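Local coordinates for protein putative non-ribosomal peptide synthetase (Actinomadura parvosata subsp. kistnae, PDB 6M7L) that probably serves as a condensation-type domain of a non-ribosomal peptide synthetase, part of an assembly line that builds peptides without the ribosome, at residues G247-R252 with F438-A443; D256-L261 with D425-S430; T367-F372 with M406-W411. All coordinates share one frame; numbering follows the deposited sequence.

From the N terminus the chain first lays down the edge strand holding 247-252, then the helix holding 256-261, and much later the loop 367-372. The partners of these three segments follow in reverse order: 406-411, 425-430 and 438-443. The three closures are therefore concentric and none cross: interaction 3 closes the innermost loop, interaction 2 encloses it, and interaction 1 encloses both. All three reach the four-stranded sheet 246-253, 424-434, 410-418, 374-380. Interaction 1 brings the last helix to an edge strand, interaction 2 sets a helix on the neighbouring strand, and interaction 3 joins the approaches to the other two strands. Interactions 1 and 2 meet directly through the probable hydrogen bond from Leu-251 N to Gly-429 O.

Interaction 1 (G247-R252 with F438-A443); sequences GSVPLR and FDRAGA
Val-249 points its forked side chain at the first turn of the helix that begins at Arg-440, and both branches meet Ala-443. CG1 lies opposite the carbonyl carbon (chi1 -62°) and meets Ala-443 CB at 3.7 Å. CG2 lies against the carbonyl of the same alanine, 3.7 Å from Ala-443 O. A beta-branched residue suits the strand and offers two methyls, while alanine lets the helix backbone come close. Arg-440 passes Val-249 in the opposite direction. Its chain, bent at chi2 and chi3, brings the guanidinium obliquely to the valine, with NH2 3.7 Å from Val-249 CG1. The charge itself is answered from the next turn, where NH2 forms a salt bridge with Glu-444. Asp-439 is the N-cap: its OD2 accepts a nearly straight bond from Gly-442 N (2.7 Å, 170°), fixing the start of the helix that presents Ala-443. Around this point, strand 246-253 is the edge of its sheet, bonded through Val-249 to Leu-431 of strand 424-434. Tyr-433 of that strand touches both Arg-440 and Ala-443, and farther along, Leu-251 packs on Leu-450 and Val-451 of helix 440-459.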
ATOM      1  N   GLY A 247       7.133  25.434   8.624  1.00 59.31           N
ATOM      2  CA  GLY A 247       7.335  24.603   9.786  1.00 59.76           C
ATOM      3  C   GLY A 247       6.039  23.902  10.162  1.00 59.39           C
ATOM      4  O   GLY A 247       5.018  24.012   9.487  1.00 59.78           O
ATOM      5  N   SER A 248       6.092  23.172  11.271  1.00 60.72           N
ATOM      6  CA  SER A 248       4.888  22.532  11.777  1.00 56.50           C
ATOM      7  C   SER A 248       4.994  22.374  13.285  1.00 59.48           C
ATOM      8  O   SER A 248       6.081  22.159  13.829  1.00 51.60           O
ATOM      9  CB  SER A 248       4.645  21.168  11.118  1.00 50.02           C
ATOM     10  OG  SER A 248       5.510  20.183  11.648  1.00 59.56           O
ATOM     11  N   VAL A 249       3.850  22.489  13.951  1.00 58.96           N
ATOM     12  CA  VAL A 249       3.740  22.209  15.377  1.00 54.28           C
ATOM     13  C   VAL A 249       2.701  21.108  15.550  1.00 59.63           C
ATOM     14  O   VAL A 249       1.754  21.020  14.754  1.00 59.62           O
ATOM     15  CB  VAL A 249       3.372  23.470  16.174  1.00 58.10           C
ATOM     16  CG1 VAL A 249       4.463  24.522  16.028  1.00 69.54           C
ATOM     17  CG2 VAL A 249       2.028  24.018  15.722  1.00 58.64           C
ATOM     18  N   PRO A 250       2.840  20.239  16.546  1.00 58.40           N
ATOM     19  CA  PRO A 250       1.852  19.176  16.735  1.00 57.11           C
ATOM     20  C   PRO A 250       0.542  19.723  17.280  1.00 55.93           C
ATOM     21  O   PRO A 250       0.488  20.777  17.917  1.00 59.17           O
ATOM     22  CB  PRO A 250       2.528  18.239  17.741  1.00 52.37           C
ATOM     23  CG  PRO A 250       3.458  19.127  18.500  1.00 44.12           C
ATOM     24  CD  PRO A 250       3.948  20.147  17.513  1.00 50.55           C
ATOM     25  N   LEU A 251      -0.532  18.985  17.007  1.00 61.95           N
ATOM     26  CA  LEU A 251      -1.861  19.320  17.515  1.00 61.85           C
ATOM     27  C   LEU A 251      -2.567  18.021  17.875  1.00 67.57           C
ATOM     28  O   LEU A 251      -2.872  17.212  16.993  1.00 62.08           O
ATOM     29  CB  LEU A 251      -2.668  20.121  16.492  1.00 58.48           C
ATOM     30  CG  LEU A 251      -3.986  20.717  16.994  1.00 63.09           C
ATOM     31  CD1 LEU A 251      -4.185  22.121  16.448  1.00 62.03           C
ATOM     32  CD2 LEU A 251      -5.167  19.834  16.622  1.00 61.82           C
ATOM     33  N   ARG A 252      -2.823  17.822  19.165  1.00 68.59           N
ATOM     34  CA  ARG A 252      -3.486  16.627  19.664  1.00 64.01           C
ATOM     35  C   ARG A 252      -4.761  17.008  20.402  1.00 66.76           C
ATOM     36  O   ARG A 252      -4.775  17.963  21.185  1.00 68.95           O
ATOM     37  CB  ARG A 252      -2.568  15.824  20.592  1.00 66.74           C
ATOM     38  CG  ARG A 252      -1.672  14.827  19.874  1.00 75.29           C
ATOM     39  CD  ARG A 252      -1.026  13.855  20.854  1.00 77.01           C
ATOM     40  NE  ARG A 252      -0.831  12.532  20.263  1.00 84.96           N
ATOM     41  CZ  ARG A 252       0.319  12.093  19.762  1.00 89.27           C
ATOM     42  NH1 ARG A 252       1.394  12.871  19.780  1.00 88.22           N
ATOM     43  NH2 ARG A 252       0.397  10.874  19.244  1.00 87.16           N
ATOM     44  N   PHE A 438       4.374  33.120  10.627  1.00 55.07           N
ATOM     45  CA  PHE A 438       4.386  32.775  12.039  1.00 55.69           C
ATOM     46  C   PHE A 438       5.769  32.261  12.395  1.00 54.44           C
ATOM     47  O   PHE A 438       6.572  31.937  11.518  1.00 54.35           O
ATOM     48  CB  PHE A 438       3.341  31.699  12.397  1.00 56.90           C
ATOM     49  CG  PHE A 438       1.937  32.047  11.999  1.00 58.94           C
ATOM     50  CD1 PHE A 438       1.114  32.746  12.864  1.00 61.09           C
ATOM     51  CD2 PHE A 438       1.433  31.658  10.769  1.00 62.61           C
ATOM     52  CE1 PHE A 438      -0.178  33.067  12.505  1.00 63.90           C
ATOM     53  CE2 PHE A 438       0.137  31.975  10.407  1.00 61.04           C
ATOM     54  CZ  PHE A 438      -0.668  32.683  11.274  1.00 54.18           C
ATOM     55  N   ASP A 439       6.043  32.186  13.691  1.00 60.67           N
ATOM     56  CA  ASP A 439       7.156  31.405  14.212  1.00 68.90           C
ATOM     57  C   ASP A 439       6.596  30.259  15.047  1.00 66.99           C
ATOM     58  O   ASP A 439       5.381  30.117  15.199  1.00 67.04           O
ATOM     59  CB  ASP A 439       8.123  32.270  15.028  1.00 66.59           C
ATOM     60  CG  ASP A 439       7.450  32.973  16.189  1.00 69.28           C
ATOM     61  OD1 ASP A 439       7.753  34.160  16.425  1.00 75.52           O
ATOM     62  OD2 ASP A 439       6.598  32.347  16.851  1.00 75.54           O
ATOM     63  N   ARG A 440       7.498  29.437  15.593  1.00 66.95           N
ATOM     64  CA  ARG A 440       7.062  28.275  16.365  1.00 72.10           C
ATOM     65  C   ARG A 440       6.177  28.680  17.539  1.00 74.32           C
ATOM     66  O   ARG A 440       5.139  28.053  17.788  1.00 73.01           O
ATOM     67  CB  ARG A 440       8.272  27.486  16.860  1.00 79.17           C
ATOM     68  CG  ARG A 440       8.931  26.630  15.794  1.00 82.75           C
ATOM     69  CD  ARG A 440       9.401  25.299  16.362  1.00 94.21           C
ATOM     70  NE  ARG A 440       8.296  24.511  16.905  1.00 97.65           N
ATOM     71  CZ  ARG A 440       7.984  24.446  18.196  1.00100.62           C
ATOM     72  NH1 ARG A 440       8.694  25.128  19.086  1.00 92.39           N
ATOM     73  NH2 ARG A 440       6.961  23.703  18.598  1.00 95.27           N
ATOM     74  N   ALA A 441       6.569  29.728  18.267  1.00 69.50           N
ATOM     75  CA  ALA A 441       5.763  30.185  19.395  1.00 70.43           C
ATOM     76  C   ALA A 441       4.383  30.642  18.937  1.00 68.03           C
ATOM     77  O   ALA A 441       3.369  30.292  19.552  1.00 68.65           O
ATOM     78  CB  ALA A 441       6.485  31.310  20.134  1.00 65.55           C
ATOM     79  N   GLY A 442       4.325  31.420  17.853  1.00 61.93           N
ATOM     80  CA  GLY A 442       3.042  31.857  17.332  1.00 59.35           C
ATOM     81  C   GLY A 442       2.193  30.719  16.805  1.00 70.27           C
ATOM     82  O   GLY A 442       0.962  30.795  16.833  1.00 73.40           O
ATOM     83  N   ALA A 443       2.832  29.651  16.321  1.00 70.83           N
ATOM     84  CA  ALA A 443       2.087  28.487  15.856  1.00 60.19           C
ATOM     85  C   ALA A 443       1.631  27.616  17.021  1.00 69.68           C
ATOM     86  O   ALA A 443       0.491  27.138  17.030  1.00 68.70           O
ATOM     87  CB  ALA A 443       2.937  27.674  14.882  1.00 60.86           C
TER

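Interaction 2 (D256-L261 with D425-S430); sequences DSHARL and DGLVGS
His-258 holds its imidazole away from its own backbone N, with CG opposite that atom (chi1 -179°), a torsion that carries the ring to the Gly-426 backbone. Leu-427 extends similarly from the strand, at chi1 -159°, and brings its CD1 methyl over one face of that ring, 4.2 Å from His-258 NE2. The methyl lies toward the rim of the ring and not above its centre. The other approach is made by the strand backbone itself. Gly-426 N lies in the ring plane at the edge, while Gly-426 O comes obliquely, 3.1 Å from His-258 CD2. The backbone angles of Gly-426, with positive phi, call for glycine, since a CB would be jammed against the preceding carbonyl oxygen. A flat, polar ring suits the helix position: its CD2 corner lies close to the Gly-426 peptide, and NE2 takes part in weak hydrogen bonds with Asp-416 and His-417 on the adjoining strand 410-418, so NE2 of this buried residue has polar partners, though weak ones. The leucine supplies the apolar half. Met-272 of helix 272-288 touches both His-258 and Leu-427. One turn on, Leu-261 also points toward the strand, and touches Leu-253 and Leu-454. The helix and strand segments run nearly perpendicular, at 96°, with axes 7.1 Å apart at closest approach. Helices layered on a mixed sheet in this way are characteristic of the alpha/beta lobes of condensation domains, which share the chloramphenicol acetyltransferase-like fold.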
ATOM      1  N   ASP A 256     -11.904  12.209  24.464  1.00 71.60           N
ATOM      2  CA  ASP A 256     -13.085  12.793  25.094  1.00 75.71           C
ATOM      3  C   ASP A 256     -13.678  13.902  24.232  1.00 74.45           C
ATOM      4  O   ASP A 256     -14.825  13.813  23.779  1.00 69.41           O
ATOM      5  CB  ASP A 256     -12.723  13.328  26.482  1.00 84.09           C
ATOM      6  CG  ASP A 256     -12.455  12.225  27.481  1.00102.19           C
ATOM      7  OD1 ASP A 256     -12.651  11.041  27.131  1.00102.59           O
ATOM      8  OD2 ASP A 256     -12.051  12.541  28.621  1.00110.85           O
ATOM      9  N   SER A 257     -12.899  14.959  23.995  1.00 76.59           N
ATOM     10  CA  SER A 257     -13.377  16.054  23.159  1.00 74.63           C
ATOM     11  C   SER A 257     -13.573  15.610  21.717  1.00 66.99           C
ATOM     12  O   SER A 257     -14.438  16.148  21.016  1.00 64.86           O
ATOM     13  CB  SER A 257     -12.402  17.228  23.234  1.00 67.82           C
ATOM     14  OG  SER A 257     -12.115  17.551  24.582  1.00 71.53           O
ATOM     15  N   HIS A 258     -12.783  14.634  21.262  1.00 67.12           N
ATOM     16  CA  HIS A 258     -12.964  14.089  19.921  1.00 61.82           C
ATOM     17  C   HIS A 258     -14.330  13.426  19.781  1.00 68.74           C
ATOM     18  O   HIS A 258     -15.005  13.588  18.758  1.00 68.48           O
ATOM     19  CB  HIS A 258     -11.838  13.098  19.615  1.00 58.23           C
ATOM     20  CG  HIS A 258     -11.905  12.495  18.245  1.00 63.35           C
ATOM     21  ND1 HIS A 258     -12.765  12.946  17.267  1.00 62.01           N
ATOM     22  CD2 HIS A 258     -11.213  11.470  17.692  1.00 56.96           C
ATOM     23  CE1 HIS A 258     -12.602  12.225  16.173  1.00 57.26           C
ATOM     24  NE2 HIS A 258     -11.664  11.324  16.403  1.00 55.99           N
ATOM     25  N   ALA A 259     -14.755  12.683  20.806  1.00 67.91           N
ATOM     26  CA  ALA A 259     -16.053  12.017  20.748  1.00 62.94           C
ATOM     27  C   ALA A 259     -17.191  13.027  20.683  1.00 68.48           C
ATOM     28  O   ALA A 259     -18.159  12.835  19.938  1.00 70.75           O
ATOM     29  CB  ALA A 259     -16.224  11.093  21.952  1.00 62.35           C
ATOM     30  N   ARG A 260     -17.090  14.115  21.452  1.00 69.70           N
ATOM     31  CA  ARG A 260     -18.158  15.108  21.468  1.00 70.55           C
ATOM     32  C   ARG A 260     -18.284  15.827  20.131  1.00 74.26           C
ATOM     33  O   ARG A 260     -19.395  16.195  19.731  1.00 73.58           O
ATOM     34  CB  ARG A 260     -17.926  16.107  22.600  1.00 73.08           C
ATOM     35  CG  ARG A 260     -18.244  15.551  23.977  1.00 75.63           C
ATOM     36  CD  ARG A 260     -18.149  16.619  25.053  1.00 76.73           C
ATOM     37  NE  ARG A 260     -16.769  17.003  25.331  1.00 83.61           N
ATOM     38  CZ  ARG A 260     -15.964  16.344  26.158  1.00 83.10           C
ATOM     39  NH1 ARG A 260     -16.401  15.263  26.790  1.00 80.51           N
ATOM     40  NH2 ARG A 260     -14.721  16.765  26.354  1.00 82.90           N
ATOM     41  N   LEU A 261     -17.170  16.036  19.429  1.00 69.89           N
ATOM     42  CA  LEU A 261     -17.240  16.636  18.101  1.00 67.46           C
ATOM     43  C   LEU A 261     -17.851  15.666  17.097  1.00 71.78           C
ATOM     44  O   LEU A 261     -18.736  16.039  16.317  1.00 67.42           O
ATOM     45  CB  LEU A 261     -15.848  17.078  17.654  1.00 68.37           C
ATOM     46  CG  LEU A 261     -15.235  18.193  18.498  1.00 64.94           C
ATOM     47  CD1 LEU A 261     -13.778  18.385  18.139  1.00 71.55           C
ATOM     48  CD2 LEU A 261     -16.012  19.485  18.311  1.00 62.21           C
ATOM     49  N   ASP A 425     -11.151   7.935  18.767  1.00 64.60           N
ATOM     50  CA  ASP A 425      -9.962   7.447  19.453  1.00 67.83           C
ATOM     51  C   ASP A 425      -8.823   8.450  19.326  1.00 73.84           C
ATOM     52  O   ASP A 425      -7.668   8.085  19.088  1.00 77.58           O
ATOM     53  CB  ASP A 425      -9.552   6.076  18.920  1.00 68.34           C
ATOM     54  CG  ASP A 425      -8.613   5.343  19.858  1.00 74.35           C
ATOM     55  OD1 ASP A 425      -8.890   5.319  21.076  1.00 71.91           O
ATOM     56  OD2 ASP A 425      -7.605   4.782  19.377  1.00 80.56           O
ATOM     57  N   GLY A 426      -9.135   9.727  19.481  1.00 68.72           N
ATOM     58  CA  GLY A 426      -8.130  10.770  19.439  1.00 63.40           C
ATOM     59  C   GLY A 426      -8.018  11.413  18.069  1.00 69.74           C
ATOM     60  O   GLY A 426      -8.260  10.788  17.030  1.00 67.86           O
ATOM     61  N   LEU A 427      -7.650  12.694  18.066  1.00 65.31           N
ATOM     62  CA  LEU A 427      -7.433  13.468  16.847  1.00 61.13           C
ATOM     63  C   LEU A 427      -6.002  13.990  16.886  1.00 60.63           C
ATOM     64  O   LEU A 427      -5.688  14.890  17.671  1.00 57.03           O
ATOM     65  CB  LEU A 427      -8.442  14.612  16.742  1.00 58.96           C
ATOM     66  CG  LEU A 427      -8.709  15.211  15.361  1.00 63.45           C
ATOM     67  CD1 LEU A 427      -9.291  14.158  14.431  1.00 67.27           C
ATOM     68  CD2 LEU A 427      -9.644  16.406  15.467  1.00 56.23           C
ATOM     69  N   VAL A 428      -5.133  13.420  16.052  1.00 60.60           N
ATOM     70  CA  VAL A 428      -3.702  13.696  16.088  1.00 62.65           C
ATOM     71  C   VAL A 428      -3.257  14.226  14.733  1.00 59.68           C
ATOM     72  O   VAL A 428      -3.629  13.680  13.689  1.00 62.28           O
ATOM     73  CB  VAL A 428      -2.899  12.437  16.473  1.00 64.13           C
ATOM     74  CG1 VAL A 428      -1.406  12.677  16.310  1.00 68.10           C
ATOM     75  CG2 VAL A 428      -3.221  12.026  17.897  1.00 73.88           C
ATOM     76  N   GLY A 429      -2.454  15.283  14.749  1.00 56.49           N
ATOM     77  CA  GLY A 429      -1.946  15.833  13.510  1.00 62.35           C
ATOM     78  C   GLY A 429      -0.948  16.942  13.748  1.00 62.56           C
ATOM     79  O   GLY A 429      -0.324  17.026  14.807  1.00 61.65           O
ATOM     80  N   SER A 430      -0.807  17.801  12.741  1.00 59.31           N
ATOM     81  CA  SER A 430       0.180  18.867  12.759  1.00 58.73           C
ATOM     82  C   SER A 430      -0.416  20.135  12.172  1.00 56.97           C
ATOM     83  O   SER A 430      -1.153  20.087  11.183  1.00 55.71           O
ATOM     84  CB  SER A 430       1.436  18.478  11.970  1.00 54.96           C
ATOM     85  OG  SER A 430       2.084  17.361  12.554  1.00 67.64           O
TER

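Interaction 3 (T367-F372 with M406-W411); sequences TRHPIF and MELDLW
Leu-408 sets its CD2 methyl against two neighbouring rings, and this is the tight centre of the contact. It forms a CH-pi contact over one face of His-369, 4.1 Å from the ring centroid and 22° off the normal, and it also approaches the Phe-372 ring obliquely, meeting Phe-372 CE1 at 3.6 Å. Pro-370 CD lies over the opposite face of the imidazole, near its rim, so the ring is sandwiched. Its rotation is further fixed by a bond from ND1 to Phe-372 O (2.8 Å, 142°), lying close to the ring plane; a weak second bond runs from ND1 to Pro-370 O. Histidine suits the place because it combines a flat face for leucine with a donor on its rim. Replacing His-369 with an alanine would probably leave Phe-372 O without this donor and open a gap beside the Leu-408 methyl. The two segments lead into strands 374-380 and 410-418, parallel neighbours in the sheet, and a backbone bond between Asp-409 and Gln-373 joins the chains just before the strands; the contact thus packs the approaches to the pair in this condensation-type fold. Glu-407 crosses His-369 at about a right angle, and its CB still packs at the ring edge, 3.7 Å from His-369 CD2. Only the carboxylate end of this partly exposed residue reaches outward: beyond CG the chain is extended, and the carboxylate, turned 76° from the imidazole plane, forms a salt bridge with Arg-30 of helix 26-34. Farther out, Thr-367 and Arg-368 point away from 406-411.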
ATOM      1  N   THR A 367       2.616  36.231  -2.693  1.00 56.69           N
ATOM      2  CA  THR A 367       2.932  36.144  -1.277  1.00 61.18           C
ATOM      3  C   THR A 367       1.705  35.874  -0.417  1.00 61.49           C
ATOM      4  O   THR A 367       1.835  35.761   0.808  1.00 65.51           O
ATOM      5  CB  THR A 367       3.631  37.431  -0.812  1.00 57.72           C
ATOM      6  OG1 THR A 367       4.315  37.191   0.423  1.00 68.37           O
ATOM      7  CG2 THR A 367       2.629  38.557  -0.615  1.00 57.75           C
ATOM      8  N   ARG A 368       0.521  35.771  -1.018  1.00 56.53           N
ATOM      9  CA  ARG A 368      -0.690  35.354  -0.326  1.00 55.34           C
ATOM     10  C   ARG A 368      -1.487  34.449  -1.251  1.00 55.30           C
ATOM     11  O   ARG A 368      -1.758  34.818  -2.398  1.00 54.03           O
ATOM     12  CB  ARG A 368      -1.540  36.554   0.106  1.00 58.32           C
ATOM     13  CG  ARG A 368      -2.825  36.163   0.821  1.00 58.91           C
ATOM     14  CD  ARG A 368      -3.461  37.351   1.522  1.00 60.42           C
ATOM     15  NE  ARG A 368      -4.007  38.316   0.574  1.00 62.96           N
ATOM     16  CZ  ARG A 368      -5.303  38.466   0.325  1.00 74.30           C
ATOM     17  NH1 ARG A 368      -6.194  37.717   0.964  1.00 72.72           N
ATOM     18  NH2 ARG A 368      -5.711  39.371  -0.556  1.00 70.83           N
ATOM     19  N   HIS A 369      -1.858  33.273  -0.753  1.00 61.30           N
ATOM     20  CA  HIS A 369      -2.545  32.294  -1.585  1.00 53.60           C
ATOM     21  C   HIS A 369      -3.935  32.802  -1.963  1.00 52.94           C
ATOM     22  O   HIS A 369      -4.595  33.470  -1.160  1.00 48.64           O
ATOM     23  CB  HIS A 369      -2.650  30.956  -0.853  1.00 49.40           C
ATOM     24  CG  HIS A 369      -3.100  29.824  -1.722  1.00 56.35           C
ATOM     25  ND1 HIS A 369      -4.417  29.429  -1.807  1.00 57.97           N
ATOM     26  CD2 HIS A 369      -2.406  29.003  -2.546  1.00 56.93           C
ATOM     27  CE1 HIS A 369      -4.516  28.411  -2.645  1.00 57.00           C
ATOM     28  NE2 HIS A 369      -3.310  28.134  -3.108  1.00 55.41           N
ATOM     29  N   PRO A 370      -4.401  32.514  -3.178  1.00 53.59           N
ATOM     30  CA  PRO A 370      -5.710  33.022  -3.605  1.00 54.16           C
ATOM     31  C   PRO A 370      -6.862  32.390  -2.838  1.00 51.43           C
ATOM     32  O   PRO A 370      -6.791  31.244  -2.386  1.00 52.99           O
ATOM     33  CB  PRO A 370      -5.769  32.645  -5.092  1.00 56.99           C
ATOM     34  CG  PRO A 370      -4.348  32.434  -5.497  1.00 55.06           C
ATOM     35  CD  PRO A 370      -3.669  31.879  -4.285  1.00 51.01           C
ATOM     36  N   ILE A 371      -7.927  33.178  -2.685  1.00 50.49           N
ATOM     37  CA  ILE A 371      -9.219  32.755  -2.145  1.00 44.74           C
ATOM     38  C   ILE A 371      -9.117  32.304  -0.690  1.00 48.86           C
ATOM     39  O   ILE A 371      -9.899  32.748   0.157  1.00 49.58           O
ATOM     40  CB  ILE A 371      -9.854  31.659  -3.019  1.00 54.79           C
ATOM     41  CG1 ILE A 371      -9.991  32.154  -4.462  1.00 51.49           C
ATOM     42  CG2 ILE A 371     -11.220  31.277  -2.473  1.00 51.34           C
ATOM     43  CD1 ILE A 371     -10.671  31.171  -5.389  1.00 56.66           C
ATOM     44  N   PHE A 372      -8.176  31.414  -0.384  1.00 50.12           N
ATOM     45  CA  PHE A 372      -7.971  30.987   0.990  1.00 48.25           C
ATOM     46  C   PHE A 372      -6.483  30.937   1.296  1.00 49.28           C
ATOM     47  O   PHE A 372      -5.652  30.719   0.412  1.00 48.62           O
ATOM     48  CB  PHE A 372      -8.621  29.618   1.279  1.00 54.30           C
ATOM     49  CG  PHE A 372      -8.157  28.513   0.373  1.00 53.47           C
ATOM     50  CD1 PHE A 372      -7.024  27.775   0.676  1.00 47.55           C
ATOM     51  CD2 PHE A 372      -8.867  28.201  -0.773  1.00 54.18           C
ATOM     52  CE1 PHE A 372      -6.600  26.758  -0.157  1.00 50.27           C
ATOM     53  CE2 PHE A 372      -8.448  27.180  -1.606  1.00 56.08           C
ATOM     54  CZ  PHE A 372      -7.314  26.460  -1.299  1.00 54.37           C
ATOM     55  N   MET A 406       5.066  25.751   0.691  1.00 54.95           N
ATOM     56  CA  MET A 406       3.650  26.002   0.473  1.00 58.90           C
ATOM     57  C   MET A 406       3.405  27.497   0.369  1.00 55.47           C
ATOM     58  O   MET A 406       4.199  28.315   0.839  1.00 57.05           O
ATOM     59  CB  MET A 406       2.789  25.403   1.594  1.00 57.64           C
ATOM     60  CG  MET A 406       2.953  26.079   2.944  1.00 50.39           C
ATOM     61  SD  MET A 406       1.815  25.404   4.165  1.00 51.05           S
ATOM     62  CE  MET A 406       2.017  26.558   5.513  1.00 52.62           C
ATOM     63  N   GLU A 407       2.287  27.845  -0.269  1.00 54.92           N
ATOM     64  CA  GLU A 407       1.838  29.229  -0.337  1.00 50.55           C
ATOM     65  C   GLU A 407       0.882  29.588   0.786  1.00 51.54           C
ATOM     66  O   GLU A 407       0.670  30.778   1.047  1.00 51.41           O
ATOM     67  CB  GLU A 407       1.147  29.501  -1.674  1.00 51.17           C
ATOM     68  CG  GLU A 407       1.963  29.140  -2.893  1.00 45.87           C
ATOM     69  CD  GLU A 407       1.237  29.473  -4.176  1.00 61.71           C
ATOM     70  OE1 GLU A 407       1.099  30.677  -4.487  1.00 64.66           O
ATOM     71  OE2 GLU A 407       0.786  28.533  -4.864  1.00 74.25           O
ATOM     72  N   LEU A 408       0.295  28.593   1.443  1.00 54.36           N
ATOM     73  CA  LEU A 408      -0.654  28.848   2.509  1.00 51.35           C
ATOM     74  C   LEU A 408       0.060  29.390   3.742  1.00 53.06           C
ATOM     75  O   LEU A 408       1.266  29.207   3.927  1.00 52.23           O
ATOM     76  CB  LEU A 408      -1.408  27.567   2.860  1.00 53.21           C
ATOM     77  CG  LEU A 408      -2.146  26.902   1.698  1.00 53.35           C
ATOM     78  CD1 LEU A 408      -2.351  25.424   1.980  1.00 49.11           C
ATOM     79  CD2 LEU A 408      -3.477  27.594   1.456  1.00 48.95           C
ATOM     80  N   ASP A 409      -0.705  30.083   4.585  1.00 52.79           N
ATOM     81  CA  ASP A 409      -0.178  30.497   5.879  1.00 50.38           C
ATOM     82  C   ASP A 409      -0.280  29.368   6.892  1.00 58.78           C
ATOM     83  O   ASP A 409       0.618  29.186   7.722  1.00 60.05           O
ATOM     84  CB  ASP A 409      -0.926  31.727   6.392  1.00 53.67           C
ATOM     85  CG  ASP A 409      -1.039  32.812   5.351  1.00 50.18           C
ATOM     86  OD1 ASP A 409      -0.211  32.824   4.419  1.00 56.84           O
ATOM     87  OD2 ASP A 409      -1.953  33.654   5.462  1.00 46.86           O
ATOM     88  N   LEU A 410      -1.369  28.606   6.833  1.00 54.53           N
ATOM     89  CA  LEU A 410      -1.631  27.532   7.775  1.00 53.47           C
ATOM     90  C   LEU A 410      -2.235  26.352   7.032  1.00 56.78           C
ATOM     91  O   LEU A 410      -3.119  26.523   6.188  1.00 52.42           O
ATOM     92  CB  LEU A 410      -2.573  27.996   8.891  1.00 52.49           C
ATOM     93  CG  LEU A 410      -2.038  29.131   9.762  1.00 51.68           C
ATOM     94  CD1 LEU A 410      -3.163  29.787  10.544  1.00 48.66           C
ATOM     95  CD2 LEU A 410      -0.953  28.613  10.695  1.00 52.40           C
ATOM     96  N   TRP A 411      -1.747  25.155   7.347  1.00 50.93           N
ATOM     97  CA  TRP A 411      -2.265  23.919   6.769  1.00 46.58           C
ATOM     98  C   TRP A 411      -2.450  22.931   7.915  1.00 50.98           C
ATOM     99  O   TRP A 411      -1.481  22.339   8.398  1.00 53.15           O
ATOM    100  CB  TRP A 411      -1.330  23.368   5.697  1.00 48.12           C
ATOM    101  CG  TRP A 411      -2.019  22.440   4.747  1.00 54.32           C
ATOM    102  CD1 TRP A 411      -3.323  22.044   4.794  1.00 50.82           C
ATOM    103  CD2 TRP A 411      -1.445  21.794   3.604  1.00 48.31           C
ATOM    104  NE1 TRP A 411      -3.599  21.196   3.750  1.00 49.28           N
ATOM    105  CE2 TRP A 411      -2.462  21.021   3.008  1.00 47.17           C
ATOM    106  CE3 TRP A 411      -0.170  21.792   3.029  1.00 44.53           C
ATOM    107  CZ2 TRP A 411      -2.246  20.257   1.864  1.00 46.36           C
ATOM    108  CZ3 TRP A 411       0.043  21.031   1.895  1.00 51.16           C
ATOM    109  CH2 TRP A 411      -0.991  20.274   1.324  1.00 48.50           C
TER